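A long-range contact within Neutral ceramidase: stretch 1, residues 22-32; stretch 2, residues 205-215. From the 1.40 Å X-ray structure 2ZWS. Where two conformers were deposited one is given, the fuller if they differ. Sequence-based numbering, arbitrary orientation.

Stretch 1 (22-32) GMMGYSSLEQK
Stretch 2, residues 205-215: STSMTNANHLI

Two turn-bearing loops whose touching residues lie at least 178 positions apart pack side chain against backbone, joined by two direct hydrogen bonds and three bridging waters, with 483 Å² buried in total. Gly22, Met23 and Met24 have extended backbones, the opening part in a strand; Gly25 (phi/psi 136/-45) has angles that would jam a CB against the preceding carbonyl, and Ser27 (56/37) is left-handed. A type I turn from Ser28 to Gln31 follows, with Glu30 N bonded to Ser28 OG (3.0 Å), and Met23 N donates across the loop to Gln31 O (2.9 Å). Stretch 2 makes its own type I turn from Thr209 to Asn212, closed by Asn212 N to Thr209 O (3.0 Å). Tyr26 CA lies 6.1 Å from Asn210 CA, and Lys32 CA 6.0 Å from His213 CA; the register rises in both numberings, the two segments running roughly the same way.

Tyr26 (chi1 m, chi2 127°) points toward stretch 2 and is the residue most covered by it (104 Å²). Its OH donates to Met208 O (2.7 Å), near the ring plane, while Asn210 N sits over one ring face, 3.4 Å from Tyr26 CE1; Asn210 CB (chi1 p) approaches Tyr26 CG at 3.6 Å. Gln31 (t, t, chi3 8°) starts sideways, but its NE2 donates almost linearly to Asn212 O (3.0 Å, 172°). Met23 (m, t, p) packs its thioether end against backbone, CE 3.7 Å from Asn212 O. Asn212 (chi1 t, chi2 68°) is held by its own stretch: OD1 accepts from Leu214 N (3.0 Å), ND2 donates to Leu214 O (2.8 Å); the strand about 214-215 is weakly bonded.

Three waters bridge the stretches, each through Asn210, serving carbonyls without a direct partner across the contact. One donates to Tyr26 O (2.8 Å) and Asn210 OD1 (2.9 Å); two share Asn210 O, one also donating to Glu30 O (2.6 Å), the other bonding Ser28 OG (2.9 Å).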

# COMPACT_ATOMS: atom_id res chain seq x y z
N GLY A 22 -12.31 -11.24 -1.15
CA GLY A 22 -11.11 -11.53 -1.94
C GLY A 22 -10.02 -10.50 -1.68
O GLY A 22 -10.28 -9.28 -1.62
N MET A 23 -8.79 -10.99 -1.55
CA MET A 23 -7.64 -10.13 -1.33
C MET A 23 -7.08 -9.53 -2.62
O MET A 23 -7.22 -10.14 -3.71
CB MET A 23 -6.60 -10.93 -0.52
CG MET A 23 -7.17 -11.14 0.89
SD MET A 23 -6.42 -12.45 1.88
CE MET A 23 -4.91 -11.68 2.40
N MET A 24 -6.46 -8.35 -2.49
CA MET A 24 -6.00 -7.59 -3.65
C MET A 24 -4.52 -7.82 -3.95
O MET A 24 -3.66 -7.57 -3.09
CB MET A 24 -6.22 -6.08 -3.43
CG MET A 24 -5.89 -5.20 -4.66
SD MET A 24 -7.00 -5.61 -6.02
CE MET A 24 -5.92 -5.49 -7.47
N GLY A 25 -4.22 -8.28 -5.17
CA GLY A 25 -2.84 -8.41 -5.61
C GLY A 25 -2.58 -9.72 -6.34
O GLY A 25 -1.90 -9.74 -7.37
N TYR A 26 -3.09 -10.82 -5.79
CA TYR A 26 -2.83 -12.15 -6.37
C TYR A 26 -3.89 -12.66 -7.38
O TYR A 26 -3.74 -13.74 -7.97
CB TYR A 26 -2.57 -13.18 -5.27
CG TYR A 26 -1.28 -12.94 -4.50
CD1 TYR A 26 -1.28 -12.85 -3.10
CD2 TYR A 26 -0.04 -12.84 -5.18
CE1 TYR A 26 -0.08 -12.64 -2.38
CE2 TYR A 26 1.16 -12.62 -4.46
CZ TYR A 26 1.13 -12.52 -3.07
OH TYR A 26 2.31 -12.30 -2.38
N SER A 27 -4.96 -11.89 -7.58
CA SER A 27 -6.00 -12.20 -8.56
C SER A 27 -6.61 -13.58 -8.36
O SER A 27 -6.96 -14.28 -9.32
CB SER A 27 -5.43 -12.08 -9.97
OG SER A 27 -4.80 -10.82 -10.09
N SER A 28 -6.76 -13.96 -7.09
CA SER A 28 -7.27 -15.29 -6.78
C SER A 28 -8.70 -15.26 -6.27
O SER A 28 -9.02 -14.51 -5.36
CB SER A 28 -6.38 -15.98 -5.75
OG SER A 28 -6.92 -17.23 -5.39
N LEU A 29 -9.56 -16.10 -6.85
CA LEU A 29 -10.91 -16.31 -6.31
C LEU A 29 -10.97 -17.15 -5.03
O LEU A 29 -12.04 -17.28 -4.42
CB LEU A 29 -11.81 -16.97 -7.37
CG LEU A 29 -12.15 -16.18 -8.63
CD1 LEU A 29 -12.75 -17.16 -9.61
CD2 LEU A 29 -13.15 -15.06 -8.32
N GLU A 30 -9.83 -17.74 -4.67
CA GLU A 30 -9.69 -18.59 -3.50
C GLU A 30 -8.69 -18.02 -2.49
O GLU A 30 -8.01 -18.76 -1.79
CB GLU A 30 -9.27 -20.00 -3.92
CG GLU A 30 -10.37 -20.82 -4.60
CD GLU A 30 -9.88 -22.18 -5.10
OE1 GLU A 30 -10.53 -22.73 -6.02
OE2 GLU A 30 -8.86 -22.69 -4.60
N GLN A 31 -8.63 -16.69 -2.41
CA GLN A 31 -7.86 -16.03 -1.37
C GLN A 31 -8.70 -14.97 -0.71
O GLN A 31 -8.54 -13.77 -0.95
CB GLN A 31 -6.58 -15.42 -1.93
CG GLN A 31 -5.61 -15.05 -0.82
CD GLN A 31 -4.56 -14.05 -1.24
OE1 GLN A 31 -4.60 -13.47 -2.33
NE2 GLN A 31 -3.61 -13.81 -0.34
N LYS A 32 -9.61 -15.42 0.14
CA LYS A 32 -10.45 -14.50 0.92
C LYS A 32 -9.88 -14.21 2.30
O LYS A 32 -9.26 -15.08 2.91
CB LYS A 32 -11.88 -15.01 1.01
CG LYS A 32 -12.55 -15.09 -0.37
CD LYS A 32 -14.06 -15.04 -0.25
CE LYS A 32 -14.70 -15.38 -1.54
NZ LYS A 32 -16.19 -15.33 -1.36
N SER A 205 5.95 -6.13 -2.20
CA SER A 205 5.53 -6.48 -0.86
C SER A 205 4.67 -7.74 -0.90
O SER A 205 3.45 -7.73 -0.61
CB SER A 205 4.80 -5.29 -0.21
OG SER A 205 5.74 -4.25 0.04
N THR A 206 5.35 -8.84 -1.22
CA THR A 206 4.68 -10.11 -1.53
C THR A 206 5.29 -11.24 -0.70
O THR A 206 5.24 -12.40 -1.08
CB THR A 206 4.88 -10.47 -3.02
OG1 THR A 206 6.27 -10.37 -3.35
CG2 THR A 206 4.09 -9.55 -3.94
N SER A 207 5.92 -10.89 0.42
CA SER A 207 6.45 -11.94 1.30
C SER A 207 5.36 -12.87 1.83
O SER A 207 5.61 -14.06 2.03
CB SER A 207 7.24 -11.33 2.45
OG SER A 207 8.37 -10.63 1.96
N MET A 208 4.17 -12.32 2.12
CA MET A 208 3.01 -13.14 2.46
C MET A 208 2.39 -13.56 1.14
O MET A 208 2.04 -12.71 0.29
CB MET A 208 2.00 -12.33 3.27
CG MET A 208 2.50 -11.82 4.64
SD MET A 208 3.09 -13.11 5.76
CE MET A 208 1.61 -14.12 5.95
N THR A 209 2.28 -14.87 0.93
CA THR A 209 1.93 -15.44 -0.36
C THR A 209 0.43 -15.53 -0.57
O THR A 209 -0.37 -15.20 0.33
CB THR A 209 2.53 -16.85 -0.56
OG1 THR A 209 1.82 -17.76 0.30
CG2 THR A 209 4.05 -16.87 -0.24
N ASN A 210 0.03 -16.01 -1.75
CA ASN A 210 -1.38 -16.21 -2.06
C ASN A 210 -2.06 -17.32 -1.25
O ASN A 210 -3.27 -17.49 -1.37
CB ASN A 210 -1.65 -16.36 -3.59
CG ASN A 210 -1.09 -17.64 -4.20
OD1 ASN A 210 -1.14 -17.81 -5.44
ND2 ASN A 210 -0.56 -18.53 -3.38
N ALA A 211 -1.28 -18.03 -0.44
CA ALA A 211 -1.81 -19.03 0.50
C ALA A 211 -2.27 -18.43 1.83
O ALA A 211 -2.95 -19.10 2.62
CB ALA A 211 -0.77 -20.10 0.77
N ASN A 212 -1.90 -17.18 2.06
CA ASN A 212 -2.20 -16.54 3.32
C ASN A 212 -3.55 -15.84 3.27
O ASN A 212 -3.90 -15.22 2.26
CB ASN A 212 -1.12 -15.51 3.64
CG ASN A 212 -1.57 -14.52 4.70
OD1 ASN A 212 -1.76 -14.87 5.86
ND2 ASN A 212 -1.77 -13.28 4.28
N HIS A 213 -4.29 -15.90 4.38
CA HIS A 213 -5.60 -15.27 4.42
C HIS A 213 -5.71 -14.18 5.47
O HIS A 213 -6.76 -13.54 5.60
CB HIS A 213 -6.66 -16.35 4.64
CG HIS A 213 -6.80 -17.30 3.49
ND1 HIS A 213 -6.11 -18.49 3.43
CD2 HIS A 213 -7.57 -17.25 2.38
CE1 HIS A 213 -6.44 -19.13 2.31
NE2 HIS A 213 -7.32 -18.39 1.66
N LEU A 214 -4.62 -13.94 6.21
CA LEU A 214 -4.64 -12.89 7.22
C LEU A 214 -4.24 -11.54 6.63
O LEU A 214 -3.29 -11.46 5.85
CB LEU A 214 -3.67 -13.20 8.35
CG LEU A 214 -3.93 -14.51 9.12
CD1 LEU A 214 -2.93 -14.61 10.27
CD2 LEU A 214 -5.37 -14.63 9.63
N ILE A 215 -4.97 -10.49 7.01
CA ILE A 215 -4.60 -9.14 6.59
C ILE A 215 -3.22 -8.81 7.10
O ILE A 215 -2.89 -9.05 8.27
CB ILE A 215 -5.63 -8.10 7.07
CG1 ILE A 215 -6.92 -8.30 6.28
CG2 ILE A 215 -5.08 -6.68 6.92
CD1 ILE A 215 -8.07 -7.34 6.66
O HOH W 1 -2.63 -16.26 -7.34
O HOH W 2 -4.96 -18.67 -3.81
O HOH W 3 -5.53 -18.99 -1.10